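Local coordinates for transmembrane oligosaccharyl transferase (Archaeoglobus fulgidus, PDB 3WAJ), which is a membrane protein of the STT3/AglB family, combining a transmembrane helical region of the GT-C clan that holds a zinc ion with a soluble core and a peripheral domain, at residues A[63-68]-A[86-91]; A[58-63]-A[523-528]; A[77-82]-A[529-534]. All coordinates share one frame; numbering follows the deposited sequence.

Interaction 1 of 3, residues A[63-68]-A[86-91]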
loop_
_atom_site.group_PDB
_atom_site.type_symbol
_atom_site.label_atom_id
_atom_site.label_comp_id
_atom_site.label_asym_id
_atom_site.label_seq_id
_atom_site.Cartn_x
_atom_site.Cartn_y
_atom_site.Cartn_z
ATOM N N PRO A 63 13.670 -15.355 19.515
ATOM C CA PRO A 63 12.457 -15.367 18.694
ATOM C C PRO A 63 11.437 -14.307 19.095
ATOM O O PRO A 63 10.234 -14.555 18.963
ATOM C CB PRO A 63 11.865 -16.731 19.024
ATOM C CG PRO A 63 12.136 -16.842 20.515
ATOM C CD PRO A 63 13.505 -16.197 20.719
ATOM N N HIS A 64 11.879 -13.159 19.590
ATOM C CA HIS A 64 10.914 -12.129 19.949
ATOM C C HIS A 64 10.680 -11.183 18.775
ATOM O O HIS A 64 11.530 -11.066 17.896
ATOM C CB HIS A 64 11.371 -11.365 21.189
ATOM C CG HIS A 64 11.701 -12.252 22.350
ATOM N ND1 HIS A 64 10.752 -12.668 23.260
ATOM C CD2 HIS A 64 12.873 -12.802 22.745
ATOM C CE1 HIS A 64 11.329 -13.437 24.168
ATOM N NE2 HIS A 64 12.614 -13.532 23.878
ATOM N N ARG A 65 9.522 -10.527 18.751
ATOM C CA ARG A 65 9.256 -9.513 17.737
ATOM C C ARG A 65 8.615 -8.319 18.402
ATOM O O ARG A 65 8.077 -8.439 19.500
ATOM C CB ARG A 65 8.369 -10.055 16.600
ATOM C CG ARG A 65 7.011 -10.585 17.037
ATOM C CD ARG A 65 5.997 -10.486 15.909
ATOM N NE ARG A 65 5.578 -9.102 15.649
ATOM C CZ ARG A 65 4.711 -8.732 14.709
ATOM N NH1 ARG A 65 4.165 -9.645 13.921
ATOM N NH2 ARG A 65 4.397 -7.443 14.556
ATOM N N ILE A 66 8.703 -7.160 17.752
ATOM C CA ILE A 66 8.052 -5.948 18.250
ATOM C C ILE A 66 6.558 -5.945 17.883
ATOM O O ILE A 66 6.125 -6.646 16.957
ATOM C CB ILE A 66 8.718 -4.700 17.659
ATOM C CG1 ILE A 66 8.500 -4.659 16.141
ATOM C CG2 ILE A 66 10.204 -4.684 17.999
ATOM C CD1 ILE A 66 8.926 -3.356 15.484
ATOM N N TRP A 67 5.779 -5.141 18.602
ATOM C CA TRP A 67 4.355 -4.957 18.314
ATOM C C TRP A 67 4.078 -3.478 18.270
ATOM O O TRP A 67 2.928 -3.031 18.176
ATOM C CB TRP A 67 3.504 -5.624 19.409
ATOM C CG TRP A 67 3.746 -7.086 19.422
ATOM C CD1 TRP A 67 4.648 -7.767 20.193
ATOM C CD2 TRP A 67 3.131 -8.058 18.567
ATOM N NE1 TRP A 67 4.608 -9.107 19.888
ATOM C CE2 TRP A 67 3.685 -9.313 18.896
ATOM C CE3 TRP A 67 2.156 -7.988 17.564
ATOM C CZ2 TRP A 67 3.292 -10.492 18.253
ATOM C CZ3 TRP A 67 1.764 -9.147 16.933
ATOM C CH2 TRP A 67 2.330 -10.390 17.279
ATOM N N PHE A 68 5.163 -2.716 18.343
ATOM C CA PHE A 68 5.110 -1.269 18.204
ATOM C C PHE A 68 6.440 -0.754 17.635
ATOM O O PHE A 68 7.509 -1.310 17.917
ATOM C CB PHE A 68 4.777 -0.631 19.559
ATOM C CG PHE A 68 4.679 0.863 19.518
ATOM C CD1 PHE A 68 3.489 1.481 19.157
ATOM C CD2 PHE A 68 5.781 1.654 19.835
ATOM C CE1 PHE A 68 3.385 2.870 19.121
ATOM C CE2 PHE A 68 5.694 3.046 19.798
ATOM C CZ PHE A 68 4.489 3.656 19.440
ATOM N N LEU A 86 3.868 -14.302 8.875
ATOM C CA LEU A 86 4.838 -13.957 7.834
ATOM C C LEU A 86 6.108 -13.421 8.464
ATOM O O LEU A 86 7.196 -13.680 7.958
ATOM C CB LEU A 86 4.265 -12.920 6.865
ATOM C CG LEU A 86 4.540 -13.044 5.359
ATOM C CD1 LEU A 86 4.503 -11.662 4.675
ATOM C CD2 LEU A 86 5.830 -13.787 5.044
ATOM N N VAL A 87 5.987 -12.667 9.559
ATOM C CA VAL A 87 7.197 -12.202 10.228
ATOM C C VAL A 87 8.060 -13.409 10.621
ATOM O O VAL A 87 9.228 -13.460 10.282
ATOM C CB VAL A 87 6.923 -11.289 11.449
ATOM C CG1 VAL A 87 8.261 -10.861 12.075
ATOM C CG2 VAL A 87 6.148 -10.048 11.031
ATOM N N TYR A 88 7.481 -14.398 11.298
ATOM C CA TYR A 88 8.256 -15.568 11.676
ATOM C C TYR A 88 8.666 -16.401 10.478
ATOM O O TYR A 88 9.836 -16.749 10.377
ATOM C CB TYR A 88 7.565 -16.392 12.779
ATOM C CG TYR A 88 7.651 -15.711 14.127
ATOM C CD1 TYR A 88 8.819 -15.756 14.874
ATOM C CD2 TYR A 88 6.590 -14.975 14.624
ATOM C CE1 TYR A 88 8.912 -15.108 16.103
ATOM C CE2 TYR A 88 6.669 -14.331 15.845
ATOM C CZ TYR A 88 7.832 -14.402 16.582
ATOM O OH TYR A 88 7.907 -13.755 17.800
ATOM N N LEU A 89 7.741 -16.702 9.562
ATOM C CA LEU A 89 8.123 -17.417 8.328
ATOM C C LEU A 89 9.373 -16.810 7.685
ATOM O O LEU A 89 10.327 -17.530 7.354
ATOM C CB LEU A 89 6.980 -17.465 7.305
ATOM C CG LEU A 89 7.312 -18.206 5.995
ATOM C CD1 LEU A 89 7.841 -19.619 6.276
ATOM C CD2 LEU A 89 6.103 -18.288 5.069
ATOM N N GLY A 90 9.385 -15.481 7.551
ATOM C CA GLY A 90 10.524 -14.783 6.963
ATOM C C GLY A 90 11.787 -14.743 7.822
ATOM O O GLY A 90 12.916 -14.812 7.304
ATOM N N SER A 91 11.611 -14.603 9.134
ATOM C CA SER A 91 12.732 -14.733 10.057
ATOM C C SER A 91 13.331 -16.139 9.971
ATOM O O SER A 91 14.557 -16.299 9.888
ATOM C CB SER A 91 12.285 -14.442 11.483
ATOM O OG SER A 91 11.737 -13.145 11.582
#
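Val87, on helix 84-96, meets the tip of Arg65: its CG2 branch stands 3.5 Å from Arg65 NH1, and the two side chains cross at about a right angle. The arginine presents a guanidinium that is already held in place. NE and NH2 grip Ile66 O side-on, at 2.8 Å from NE and 3.1 Å from NH2, with the oxygen in the guanidinium plane. Trp67 CZ3 lies over the centre of one face, and NH1 is also hydrogen-bonded to Phe82 O. The hydrogen bonds, with the indole over one face, fix the rotation of the group against which the valine packs. The contact belongs to the N-terminal STT3 region, where the loop between helix 47-60 and strand 68-69 is laid against the helix that follows the small antiparallel pair 68-69/78-79.

Tyr88, the next residue, reaches the loop with its tip. Its OH donates to Pro63 O over 2.7 Å, from a position tilted 29° from the carbonyl plane, and that oxygen lies at the edge of the ring. Arg65 turns CG between its backbone N and carbonyl carbon (chi1 59°), which puts CG 3.4 Å from Tyr88 OH; CD follows at 3.9 Å from CE2. The guanidinium and ring planes stand 50° apart. One turn beyond Val87, Ser91 folds its OG back to donate to Val87 O, and the same OG packs against Thr58 CG2 of helix 47-60.

Interaction 2 of 3, residues A[58-63]-A[523-528]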
loop_
_atom_site.group_PDB
_atom_site.type_symbol
_atom_site.label_atom_id
_atom_site.label_comp_id
_atom_site.label_asym_id
_atom_site.label_seq_id
_atom_site.Cartn_x
_atom_site.Cartn_y
_atom_site.Cartn_z
ATOM N N THR A 58 13.193 -8.862 13.891
ATOM C CA THR A 58 12.822 -10.099 14.557
ATOM C C THR A 58 13.980 -11.095 14.538
ATOM O O THR A 58 14.228 -11.784 15.526
ATOM C CB THR A 58 11.613 -10.728 13.889
ATOM O OG1 THR A 58 10.540 -9.774 13.866
ATOM C CG2 THR A 58 11.184 -11.985 14.646
ATOM N N ILE A 59 14.687 -11.168 13.411
ATOM C CA ILE A 59 15.831 -12.058 13.331
ATOM C C ILE A 59 16.815 -11.688 14.439
ATOM O O ILE A 59 17.238 -12.545 15.212
ATOM C CB ILE A 59 16.520 -12.027 11.954
ATOM C CG1 ILE A 59 15.696 -12.801 10.903
ATOM C CG2 ILE A 59 17.902 -12.640 12.053
ATOM C CD1 ILE A 59 16.294 -12.746 9.458
ATOM N N HIS A 60 17.133 -10.401 14.536
ATOM C CA HIS A 60 18.048 -9.904 15.554
ATOM C C HIS A 60 17.621 -10.249 16.986
ATOM O O HIS A 60 18.461 -10.595 17.814
ATOM C CB HIS A 60 18.215 -8.397 15.423
ATOM C CG HIS A 60 19.250 -7.828 16.343
ATOM N ND1 HIS A 60 20.591 -7.799 16.027
ATOM C CD2 HIS A 60 19.137 -7.272 17.573
ATOM C CE1 HIS A 60 21.260 -7.238 17.019
ATOM N NE2 HIS A 60 20.403 -6.914 17.972
ATOM N N ASN A 61 16.326 -10.138 17.275
ATOM C CA ASN A 61 15.808 -10.365 18.622
ATOM C C ASN A 61 15.141 -11.748 18.787
ATOM O O ASN A 61 14.283 -11.949 19.660
ATOM C CB ASN A 61 14.812 -9.261 18.996
ATOM C CG ASN A 61 15.422 -7.875 18.931
ATOM O OD1 ASN A 61 16.293 -7.530 19.739
ATOM N ND2 ASN A 61 14.947 -7.059 17.984
ATOM N N PHE A 62 15.547 -12.699 17.951
ATOM C CA PHE A 62 14.863 -13.983 17.852
ATOM C C PHE A 62 14.834 -14.771 19.181
ATOM O O PHE A 62 15.848 -14.876 19.886
ATOM C CB PHE A 62 15.472 -14.827 16.714
ATOM C CG PHE A 62 14.519 -15.847 16.150
ATOM C CD1 PHE A 62 14.580 -17.177 16.552
ATOM C CD2 PHE A 62 13.541 -15.471 15.234
ATOM C CE1 PHE A 62 13.695 -18.115 16.038
ATOM C CE2 PHE A 62 12.647 -16.409 14.713
ATOM C CZ PHE A 62 12.725 -17.729 15.119
ATOM N N PRO A 63 13.670 -15.355 19.515
ATOM C CA PRO A 63 12.457 -15.367 18.694
ATOM C C PRO A 63 11.437 -14.307 19.095
ATOM O O PRO A 63 10.234 -14.555 18.963
ATOM C CB PRO A 63 11.865 -16.731 19.024
ATOM C CG PRO A 63 12.136 -16.842 20.515
ATOM C CD PRO A 63 13.505 -16.197 20.719
ATOM N N TYR A 523 19.245 1.313 16.725
ATOM C CA TYR A 523 17.883 1.465 17.237
ATOM C C TYR A 523 16.912 0.670 16.370
ATOM O O TYR A 523 15.994 0.028 16.873
ATOM C CB TYR A 523 17.491 2.957 17.310
ATOM C CG TYR A 523 16.248 3.209 18.129
ATOM C CD1 TYR A 523 15.213 3.966 17.624
ATOM C CD2 TYR A 523 16.105 2.665 19.405
ATOM C CE1 TYR A 523 14.067 4.207 18.370
ATOM C CE2 TYR A 523 14.963 2.880 20.154
ATOM C CZ TYR A 523 13.948 3.660 19.634
ATOM O OH TYR A 523 12.799 3.888 20.362
ATOM N N TYR A 524 17.156 0.697 15.063
ATOM C CA TYR A 524 16.414 -0.089 14.081
ATOM C C TYR A 524 16.255 -1.549 14.509
ATOM O O TYR A 524 15.233 -2.175 14.215
ATOM C CB TYR A 524 17.173 -0.021 12.751
ATOM C CG TYR A 524 16.418 -0.490 11.531
ATOM C CD1 TYR A 524 16.641 -1.756 11.002
ATOM C CD2 TYR A 524 15.493 0.339 10.900
ATOM C CE1 TYR A 524 15.971 -2.191 9.886
ATOM C CE2 TYR A 524 14.802 -0.091 9.774
ATOM C CZ TYR A 524 15.052 -1.360 9.270
ATOM O OH TYR A 524 14.393 -1.816 8.150
ATOM N N LEU A 525 17.256 -2.083 15.216
ATOM C CA LEU A 525 17.251 -3.506 15.560
ATOM C C LEU A 525 16.784 -3.813 16.984
ATOM O O LEU A 525 16.747 -4.970 17.390
ATOM C CB LEU A 525 18.613 -4.122 15.283
ATOM C CG LEU A 525 19.044 -3.924 13.829
ATOM C CD1 LEU A 525 20.488 -4.327 13.639
ATOM C CD2 LEU A 525 18.141 -4.741 12.892
ATOM N N GLN A 526 16.401 -2.782 17.732
ATOM C CA GLN A 526 16.000 -2.970 19.125
ATOM C C GLN A 526 14.574 -3.465 19.295
ATOM O O GLN A 526 13.657 -3.111 18.527
ATOM C CB GLN A 526 16.141 -1.670 19.922
ATOM C CG GLN A 526 17.554 -1.207 20.088
ATOM C CD GLN A 526 18.395 -2.229 20.804
ATOM O OE1 GLN A 526 19.360 -2.748 20.246
ATOM N NE2 GLN A 526 18.037 -2.525 22.048
ATOM N N LEU A 527 14.390 -4.242 20.353
ATOM C CA LEU A 527 13.100 -4.794 20.684
ATOM C C LEU A 527 12.313 -3.773 21.481
ATOM O O LEU A 527 12.284 -3.825 22.705
ATOM C CB LEU A 527 13.288 -6.078 21.494
ATOM C CG LEU A 527 11.997 -6.835 21.777
ATOM C CD1 LEU A 527 11.385 -7.316 20.458
ATOM C CD2 LEU A 527 12.271 -7.993 22.717
ATOM N N TYR A 528 11.677 -2.837 20.790
ATOM C CA TYR A 528 10.902 -1.802 21.466
ATOM C C TYR A 528 9.799 -2.438 22.294
ATOM O O TYR A 528 9.224 -3.451 21.902
ATOM C CB TYR A 528 10.295 -0.820 20.455
ATOM C CG TYR A 528 11.179 -0.604 19.260
ATOM C CD1 TYR A 528 12.296 0.209 19.342
ATOM C CD2 TYR A 528 10.901 -1.225 18.048
ATOM C CE1 TYR A 528 13.118 0.396 18.249
ATOM C CE2 TYR A 528 11.708 -1.041 16.950
ATOM C CZ TYR A 528 12.820 -0.230 17.055
ATOM O OH TYR A 528 13.636 -0.042 15.968
HETATM O O HOH W 1 16.848 -5.548 22.031
#
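Asn61 meets Leu525 and Leu527 just where helix 47-60 gives way to loop, as the first residue to leave helical angles. From CB, which is directed toward the 523-528 segment, CG is set anti to the carbonyl carbon and beside the backbone N (chi1 -58°), and lies 3.8 Å from Leu527 CB. The amide then divides its work. ND2 donates to Leu525 O over 2.8 Å, with an N-H...O angle of 148°, approaching from 36° above the carbonyl plane; it also makes a weak hydrogen bond to Asn57 O of the preceding turn. OD1 accepts from a water 3.1 Å away, and the same water accepts from Leu527 N at 3.3 Å, completing a bridge to the inverse gamma turn centred on Leu527.

Beside this amide, His60 turns a ring face to Leu525, whose CB sits 4.0 Å from the ring centroid in a CH-pi contact. His60 CD2 is 3.3 Å from Leu525 O, the oxygen to which Asn61 ND2 donates. Helix 47-60 of the STT3 region is thereby joined to the loop leaving helix 517-524 of the AglB core; a turn earlier, Asn57 ND2 binds Tyr524 O and Gln526 O. Between the segments the link is a surface one of a neutral amide, a bound water and a CH-pi contact, so it rests on hydrogen-bond geometry and shape, with no salt bridge across it.

Interaction 3 of 3, residues A[77-82]-A[529-534]. With SO4 (sulfate ion), chain C.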
loop_
_atom_site.group_PDB
_atom_site.type_symbol
_atom_site.label_atom_id
_atom_site.label_comp_id
_atom_site.label_asym_id
_atom_site.label_seq_id
_atom_site.Cartn_x
_atom_site.Cartn_y
_atom_site.Cartn_z
ATOM N N GLY A 77 5.132 6.924 16.626
ATOM C CA GLY A 77 5.310 5.484 16.573
ATOM C C GLY A 77 4.003 4.813 16.187
ATOM O O GLY A 77 2.925 5.388 16.365
ATOM N N SER A 78 4.092 3.596 15.661
ATOM C CA SER A 78 2.925 2.869 15.180
ATOM C C SER A 78 2.887 1.460 15.767
ATOM O O SER A 78 3.897 0.726 15.735
ATOM C CB SER A 78 2.963 2.746 13.641
ATOM O OG SER A 78 2.259 3.783 12.990
ATOM N N TYR A 79 1.719 1.069 16.270
ATOM C CA TYR A 79 1.488 -0.335 16.564
ATOM C C TYR A 79 1.528 -1.087 15.252
ATOM O O TYR A 79 1.107 -0.564 14.231
ATOM C CB TYR A 79 0.124 -0.535 17.203
ATOM C CG TYR A 79 0.023 0.114 18.556
ATOM C CD1 TYR A 79 0.361 -0.583 19.704
ATOM C CD2 TYR A 79 -0.407 1.421 18.682
ATOM C CE1 TYR A 79 0.272 0.005 20.934
ATOM C CE2 TYR A 79 -0.495 2.019 19.901
ATOM C CZ TYR A 79 -0.158 1.307 21.027
ATOM O OH TYR A 79 -0.247 1.914 22.257
ATOM N N THR A 80 2.013 -2.319 15.288
ATOM C CA THR A 80 2.207 -3.097 14.075
ATOM C C THR A 80 1.081 -4.101 13.922
ATOM O O THR A 80 1.009 -5.077 14.682
ATOM C CB THR A 80 3.558 -3.859 14.122
ATOM O OG1 THR A 80 3.531 -4.818 15.186
ATOM C CG2 THR A 80 4.688 -2.913 14.403
ATOM N N HIS A 81 0.200 -3.894 12.948
ATOM C CA HIS A 81 -0.826 -4.913 12.716
ATOM C C HIS A 81 -0.326 -6.098 11.896
ATOM O O HIS A 81 -1.002 -7.127 11.840
ATOM C CB HIS A 81 -2.097 -4.336 12.101
ATOM C CG HIS A 81 -1.943 -3.929 10.672
ATOM N ND1 HIS A 81 -1.434 -2.704 10.302
ATOM C CD2 HIS A 81 -2.224 -4.585 9.520
ATOM C CE1 HIS A 81 -1.400 -2.624 8.985
ATOM N NE2 HIS A 81 -1.879 -3.751 8.482
ATOM N N PHE A 82 0.842 -5.975 11.267
ATOM C CA PHE A 82 1.363 -7.083 10.447
ATOM C C PHE A 82 1.567 -8.320 11.294
ATOM O O PHE A 82 2.226 -8.267 12.333
ATOM C CB PHE A 82 2.684 -6.706 9.769
ATOM C CG PHE A 82 2.516 -5.886 8.527
ATOM C CD1 PHE A 82 1.293 -5.270 8.232
ATOM C CD2 PHE A 82 3.571 -5.744 7.634
ATOM C CE1 PHE A 82 1.139 -4.494 7.067
ATOM C CE2 PHE A 82 3.428 -4.979 6.463
ATOM C CZ PHE A 82 2.211 -4.354 6.181
ATOM N N PRO A 529 9.510 -1.846 23.459
ATOM C CA PRO A 529 8.410 -2.291 24.324
ATOM C C PRO A 529 7.084 -1.739 23.814
ATOM O O PRO A 529 7.049 -0.641 23.259
ATOM C CB PRO A 529 8.761 -1.655 25.677
ATOM C CG PRO A 529 9.476 -0.416 25.315
ATOM C CD PRO A 529 10.267 -0.731 24.057
ATOM N N THR A 530 6.005 -2.485 23.994
ATOM C CA THR A 530 4.686 -2.022 23.563
ATOM C C THR A 530 4.080 -1.069 24.586
ATOM O O THR A 530 3.894 -1.437 25.744
ATOM C CB THR A 530 3.727 -3.193 23.322
ATOM O OG1 THR A 530 4.331 -4.113 22.400
ATOM C CG2 THR A 530 2.399 -2.681 22.762
ATOM N N PRO A 531 3.787 0.172 24.161
ATOM C CA PRO A 531 3.238 1.221 25.037
ATOM C C PRO A 531 1.719 1.225 25.068
ATOM O O PRO A 531 1.072 0.708 24.147
ATOM C CB PRO A 531 3.724 2.507 24.365
ATOM C CG PRO A 531 3.789 2.164 22.890
ATOM C CD PRO A 531 4.183 0.701 22.835
ATOM N N GLN A 532 1.159 1.820 26.112
ATOM C CA GLN A 532 -0.286 1.844 26.317
ATOM C C GLN A 532 -0.985 2.790 25.360
ATOM O O GLN A 532 -2.161 2.600 25.023
ATOM C CB GLN A 532 -0.611 2.221 27.760
ATOM C CG GLN A 532 -0.275 1.123 28.763
ATOM C CD GLN A 532 -0.815 -0.237 28.334
ATOM O OE1 GLN A 532 -2.027 -0.488 28.386
ATOM N NE2 GLN A 532 0.084 -1.120 27.888
ATOM N N SER A 533 -0.252 3.805 24.912
ATOM C CA SER A 533 -0.812 4.801 24.007
ATOM C C SER A 533 0.257 5.332 23.049
ATOM O O SER A 533 1.457 5.168 23.292
ATOM C CB SER A 533 -1.442 5.946 24.805
ATOM O OG SER A 533 -2.048 6.891 23.941
ATOM N N ASN A 534 -0.185 5.942 21.952
ATOM C CA ASN A 534 0.708 6.650 21.034
ATOM C C ASN A 534 0.125 8.018 20.675
ATOM O O ASN A 534 0.402 8.579 19.611
ATOM C CB ASN A 534 1.032 5.796 19.791
ATOM C CG ASN A 534 -0.144 5.660 18.819
ATOM O OD1 ASN A 534 -1.303 5.914 19.161
ATOM N ND2 ASN A 534 0.163 5.249 17.593
HETATM S S SO4 C . -3.818 -4.813 5.439
HETATM O O1 SO4 C . -2.392 -4.476 5.536
HETATM O O2 SO4 C . -4.513 -4.178 6.563
HETATM O O3 SO4 C . -4.333 -4.306 4.166
HETATM O O4 SO4 C . -4.055 -6.260 5.495
#
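Tyr79 and Asn534 carry the contact between the two-residue strand 78-79, paired antiparallel with strand 68-69, and the loop that runs from helix 517-524 to strand 546-548 of the AglB core. A small beta hairpin of the STT3 region thus meets the AglB core loop. Tyr79 has CG anti to its carbonyl carbon (chi1 -65°), and its ring extends into the bend of the loop. At the tip, OH donates to Pro531 O over 2.6 Å from well above the carbonyl plane, 50° out of it. The acceptor itself lies at the ring edge, near the plane of the tyrosine. On that same edge, CE1 meets the methyl CG2 of Thr530 at 3.9 Å and packs more loosely against Pro531 CD at 4.4 Å.

Across the ring, CE2 lies 3.8 Å from CG of Asn534, which approaches the ring obliquely. Asn534 carries CG between its backbone N and carbonyl carbon (chi1 72°), and from there ND2 donates to Gly77 O over 3.0 Å. The backbone angles of Gly77 bring the preceding carbonyl oxygen up against the place of a CB, which calls for glycine. Phe68 and Tyr268 both meet the Tyr79 ring edge-to-face, and Phe68 also touches Pro531 and Asn534, so the tyrosine stands buried among aromatic rings with its hydroxyl paired.

Further along the same segment, His81 binds a sulfate ion, probably from the crystallisation liquor and also bound by His162 and Arg426. Phe82 CD1 lies over one face of the His81 ring, toward its rim, while the sulfate lies at the ring edge: His81 NE2 donates almost straight to sulfate O1 over 3.1 Å.

Overall arrangement
The three contacts lie on one side of the chain's centre, interactions 1 and 2 with centres about 9 Å apart, and interaction 3 about 14 Å from interaction 1 and 15 Å from interaction 2. Interaction 1 stays within the STT3 region and joins pieces 18 residues apart, whereas interactions 2 and 3 each span more than 440 to reach adjoining pieces, 523-528 and 529-534, of the AglB core. Helix 47-60, the paired strands 68-69 and 78-79 and helix 84-96 follow one another along the chain. Interactions 1 and 2 share Pro63; Trp67-Thr80 backbone pairing ties interaction 1 to interaction 3. One core loop is thus fastened at successive points to the STT3 helix 47-60 and strand 78-79.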